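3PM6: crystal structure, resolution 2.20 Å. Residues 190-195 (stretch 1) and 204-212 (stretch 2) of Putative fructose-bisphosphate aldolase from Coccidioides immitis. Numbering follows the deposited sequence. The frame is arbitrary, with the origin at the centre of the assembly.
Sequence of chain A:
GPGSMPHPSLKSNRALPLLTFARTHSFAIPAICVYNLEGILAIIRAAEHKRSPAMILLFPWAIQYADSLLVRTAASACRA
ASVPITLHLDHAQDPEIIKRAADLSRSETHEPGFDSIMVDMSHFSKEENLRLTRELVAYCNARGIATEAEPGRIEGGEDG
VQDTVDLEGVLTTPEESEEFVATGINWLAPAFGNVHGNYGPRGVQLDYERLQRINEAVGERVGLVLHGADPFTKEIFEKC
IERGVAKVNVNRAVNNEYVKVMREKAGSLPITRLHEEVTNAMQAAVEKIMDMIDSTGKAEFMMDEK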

ATOM      1  N   PRO A 190      15.980  13.248  21.268  1.00 17.15           N
ATOM      2  CA  PRO A 190      16.003  14.250  22.328  1.00 16.86           C
ATOM      3  C   PRO A 190      15.048  15.412  22.070  1.00 16.57           C
ATOM      4  O   PRO A 190      14.786  15.763  20.925  1.00 16.14           O
ATOM      5  CB  PRO A 190      17.474  14.725  22.355  1.00 17.83           C
ATOM      6  CG  PRO A 190      18.054  14.389  20.920  1.00 17.82           C
ATOM      7  CD  PRO A 190      17.243  13.161  20.486  1.00 16.87           C
ATOM      8  N   ALA A 191      14.533  15.985  23.153  1.00 16.55           N
ATOM      9  CA  ALA A 191      13.802  17.258  23.141  1.00 16.19           C
ATOM     10  C   ALA A 191      14.799  18.396  23.424  1.00 16.38           C
ATOM     11  O   ALA A 191      15.361  18.484  24.508  1.00 17.49           O
ATOM     12  CB  ALA A 191      12.687  17.242  24.190  1.00 14.85           C
ATOM     13  N   PHE A 192      15.044  19.260  22.448  1.00 16.78           N
ATOM     14  CA  PHE A 192      16.041  20.297  22.657  1.00 17.28           C
ATOM     15  C   PHE A 192      15.620  21.594  21.994  1.00 17.89           C
ATOM     16  O   PHE A 192      16.467  22.368  21.588  1.00 18.82           O
ATOM     17  CB  PHE A 192      17.444  19.823  22.220  1.00 17.23           C
ATOM     18  CG  PHE A 192      17.587  19.584  20.737  1.00 17.93           C
ATOM     19  CD1 PHE A 192      17.040  18.440  20.148  1.00 16.10           C
ATOM     20  CD2 PHE A 192      18.300  20.495  19.932  1.00 17.53           C
ATOM     21  CE1 PHE A 192      17.163  18.208  18.781  1.00 15.67           C
ATOM     22  CE2 PHE A 192      18.457  20.269  18.537  1.00 19.21           C
ATOM     23  CZ  PHE A 192      17.883  19.137  17.959  1.00 18.53           C
ATOM     24  N   GLY A 193      14.305  21.820  21.902  1.00 18.09           N
ATOM     25  CA  GLY A 193      13.728  23.021  21.272  1.00 18.12           C
ATOM     26  C   GLY A 193      12.925  22.707  20.013  1.00 18.09           C
ATOM     27  O   GLY A 193      12.122  23.529  19.541  1.00 17.49           O
ATOM     28  N   ASN A 194      13.137  21.517  19.461  1.00 17.15           N
ATOM     29  CA  ASN A 194      12.311  21.042  18.360  1.00 17.80           C
ATOM     30  C   ASN A 194      10.846  20.805  18.803  1.00 18.06           C
ATOM     31  O   ASN A 194      10.562  20.645  20.001  1.00 17.65           O
ATOM     32  CB  ASN A 194      12.912  19.811  17.683  1.00 16.97           C
ATOM     33  CG  ASN A 194      13.271  18.711  18.659  1.00 17.36           C
ATOM     34  OD1 ASN A 194      13.514  18.953  19.845  1.00 18.17           O
ATOM     35  ND2 ASN A 194      13.335  17.487  18.155  1.00 16.30           N
ATOM     36  N   VAL A 195       9.940  20.845  17.829  1.00 17.95           N
ATOM     37  CA  VAL A 195       8.489  20.835  18.055  1.00 19.04           C
ATOM     38  C   VAL A 195       7.906  20.054  16.882  1.00 19.39           C
ATOM     39  O   VAL A 195       8.365  20.175  15.714  1.00 20.17           O
ATOM     40  CB  VAL A 195       7.908  22.307  18.068  1.00 19.67           C
ATOM     41  CG1 VAL A 195       6.458  22.338  17.786  1.00 22.06           C
ATOM     42  CG2 VAL A 195       8.129  22.994  19.372  1.00 20.47           C
ATOM     43  N   VAL A 204      12.137  28.370  14.354  1.00 23.43           N
ATOM     44  CA  VAL A 204      12.934  27.245  14.865  1.00 22.58           C
ATOM     45  C   VAL A 204      14.013  27.809  15.783  1.00 23.86           C
ATOM     46  O   VAL A 204      14.846  28.594  15.337  1.00 23.94           O
ATOM     47  CB  VAL A 204      13.606  26.493  13.706  1.00 22.57           C
ATOM     48  CG1 VAL A 204      14.583  25.432  14.214  1.00 20.19           C
ATOM     49  CG2 VAL A 204      12.558  25.871  12.765  1.00 21.98           C
ATOM     50  N   GLN A 205      13.971  27.433  17.072  1.00 23.70           N
ATOM     51  CA  GLN A 205      14.962  27.883  18.067  1.00 23.80           C
ATOM     52  C   GLN A 205      15.542  26.688  18.807  1.00 23.63           C
ATOM     53  O   GLN A 205      15.017  26.292  19.819  1.00 24.12           O
ATOM     54  CB  GLN A 205      14.353  28.885  19.079  1.00 24.26           C
ATOM     55  CG  GLN A 205      13.729  30.158  18.464  1.00 23.78           C
ATOM     56  CD  GLN A 205      14.675  30.961  17.558  1.00 24.87           C
ATOM     57  OE1 GLN A 205      15.910  30.845  17.624  1.00 26.10           O
ATOM     58  NE2 GLN A 205      14.087  31.790  16.704  1.00 22.97           N
ATOM     59  N   LEU A 206      16.612  26.101  18.282  1.00 23.41           N
ATOM     60  CA  LEU A 206      17.171  24.890  18.849  1.00 23.58           C
ATOM     61  C   LEU A 206      18.298  25.216  19.821  1.00 24.23           C
ATOM     62  O   LEU A 206      19.048  26.203  19.660  1.00 24.03           O
ATOM     63  CB  LEU A 206      17.644  23.909  17.747  1.00 23.31           C
ATOM     64  CG  LEU A 206      16.674  23.643  16.587  1.00 22.05           C
ATOM     65  CD1 LEU A 206      17.269  22.716  15.543  1.00 17.06           C
ATOM     66  CD2 LEU A 206      15.291  23.131  17.086  1.00 19.97           C
ATOM     67  N   ASP A 207      18.391  24.396  20.852  1.00 23.64           N
ATOM     68  CA  ASP A 207      19.441  24.549  21.844  1.00 24.50           C
ATOM     69  C   ASP A 207      20.536  23.567  21.453  1.00 24.13           C
ATOM     70  O   ASP A 207      20.545  22.410  21.895  1.00 22.63           O
ATOM     71  CB  ASP A 207      18.869  24.269  23.230  1.00 24.74           C
ATOM     72  CG  ASP A 207      19.841  24.578  24.360  1.00 27.34           C
ATOM     73  OD1 ASP A 207      21.059  24.759  24.125  1.00 28.79           O
ATOM     74  OD2 ASP A 207      19.366  24.572  25.514  1.00 28.89           O
ATOM     75  N   TYR A 208      21.432  24.026  20.579  1.00 24.07           N
ATOM     76  CA  TYR A 208      22.517  23.182  20.053  1.00 24.32           C
ATOM     77  C   TYR A 208      23.483  22.780  21.150  1.00 25.35           C
ATOM     78  O   TYR A 208      24.047  21.684  21.125  1.00 26.25           O
ATOM     79  CB  TYR A 208      23.257  23.897  18.931  1.00 24.48           C
ATOM     80  CG  TYR A 208      22.402  24.142  17.704  1.00 23.19           C
ATOM     81  CD1 TYR A 208      22.073  23.082  16.853  1.00 23.86           C
ATOM     82  CD2 TYR A 208      21.911  25.424  17.400  1.00 22.59           C
ATOM     83  CE1 TYR A 208      21.292  23.274  15.716  1.00 21.25           C
ATOM     84  CE2 TYR A 208      21.146  25.641  16.254  1.00 21.99           C
ATOM     85  CZ  TYR A 208      20.828  24.541  15.425  1.00 20.98           C
ATOM     86  OH  TYR A 208      20.056  24.688  14.303  1.00 17.65           O
ATOM     87  N   GLU A 209      23.656  23.664  22.127  1.00 26.26           N
ATOM     88  CA  GLU A 209      24.503  23.375  23.288  1.00 27.88           C
ATOM     89  C   GLU A 209      23.960  22.183  24.082  1.00 26.65           C
ATOM     90  O   GLU A 209      24.707  21.257  24.391  1.00 26.47           O
ATOM     91  CB  GLU A 209      24.674  24.620  24.177  1.00 28.18           C
ATOM     92  CG  GLU A 209      25.686  25.617  23.583  1.00 33.32           C
ATOM     93  CD  GLU A 209      25.698  26.958  24.315  1.00 39.52           C
ATOM     94  OE1 GLU A 209      25.103  27.042  25.421  1.00 43.03           O
ATOM     95  OE2 GLU A 209      26.312  27.925  23.796  1.00 41.91           O
ATOM     96  N   ARG A 210      22.656  22.206  24.378  1.00 26.16           N
ATOM     97  CA  ARG A 210      21.980  21.090  25.029  1.00 25.21           C
ATOM     98  C   ARG A 210      22.234  19.810  24.218  1.00 24.99           C
ATOM     99  O   ARG A 210      22.650  18.784  24.764  1.00 25.18           O
ATOM    100  CB  ARG A 210      20.477  21.372  25.123  1.00 25.17           C
ATOM    101  CG  ARG A 210      19.657  20.290  25.806  1.00 24.06           C
ATOM    102  CD  ARG A 210      18.183  20.709  25.888  1.00 22.96           C
ATOM    103  NE  ARG A 210      17.990  21.834  26.803  1.00 21.38           N
ATOM    104  CZ  ARG A 210      17.846  21.715  28.130  1.00 22.19           C
ATOM    105  NH1 ARG A 210      17.866  20.510  28.701  1.00 19.81           N
ATOM    106  NH2 ARG A 210      17.674  22.807  28.884  1.00 15.86           N
ATOM    107  N   LEU A 211      22.027  19.899  22.908  1.00 23.32           N
ATOM    108  CA  LEU A 211      22.237  18.768  22.027  1.00 22.39           C
ATOM    109  C   LEU A 211      23.647  18.189  22.144  1.00 22.74           C
ATOM    110  O   LEU A 211      23.777  16.995  22.343  1.00 22.73           O
ATOM    111  CB  LEU A 211      21.916  19.145  20.568  1.00 20.61           C
ATOM    112  CG  LEU A 211      22.042  18.005  19.581  1.00 18.19           C
ATOM    113  CD1 LEU A 211      21.090  16.867  20.023  1.00 15.44           C
ATOM    114  CD2 LEU A 211      21.758  18.495  18.125  1.00 13.32           C
ATOM    115  N   GLN A 212      24.697  19.022  22.037  1.00 24.28           N
ATOM    116  CA  GLN A 212      26.095  18.513  22.138  1.00 24.95           C
ATOM    117  C   GLN A 212      26.334  17.884  23.518  1.00 24.52           C
ATOM    118  O   GLN A 212      26.913  16.811  23.592  1.00 24.74           O
ATOM    119  CB  GLN A 212      27.170  19.559  21.714  1.00 25.74           C
ATOM    120  CG  GLN A 212      28.719  19.125  21.732  1.00 29.43           C
ATOM    121  CD  GLN A 212      29.121  17.768  20.998  1.00 31.38           C
ATOM    122  OE1 GLN A 212      29.601  16.843  21.644  1.00 38.99           O
ATOM    123  NE2 GLN A 212      28.973  17.691  19.701  1.00 25.21           N
TER
HETATM  124  O   HOH W   1      12.139  26.010  18.759  1.00 24.05           O

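The CA-to-CB bond of P190 points toward stretch 2, and its CG lies 4.0 Å from L211 CD1. A191 turns its methyl away and contributes backbone: its O is 3.8 Å from R210 CD.

F192 is the centre of the interface. Its CA-to-CB bond points toward stretch 2 (chi1 p), and the residue is buried. L211 CD1 sits over one face of the ring, 4.2 Å from the F192 centroid, a CH-pi contact. F192 CE2 also meets L211 CD2 and L206 CB, each at 3.8 Å. The flat ring offers a face to L211 CD1, while L206 CB touches it obliquely. The backbone adds the one direct hydrogen bond between the stretches, from D207 N to F192 O (2.9 Å). D207 also caps the helix: its OD1 accepts from R210 N at 3.0 Å. R210 NE and D207 OD2 form a salt bridge (3.3 Å), whose hydrogen bond is weak, while R210 CD packs 3.8 Å from F192 CB.

G193 must be glycine here. A CB would clash with Q205 O, and the backbone angles themselves call for glycine. Water 1 bridges the two loops, donating to G193 O (2.6 Å) and accepting from Q205 N (2.9 Å).

N194 braces the loop: its OD1 accepts from F192 N at 3.0 Å. L206 CD2 packs 3.6 Å from N194 N. V195 makes no contact with stretch 2.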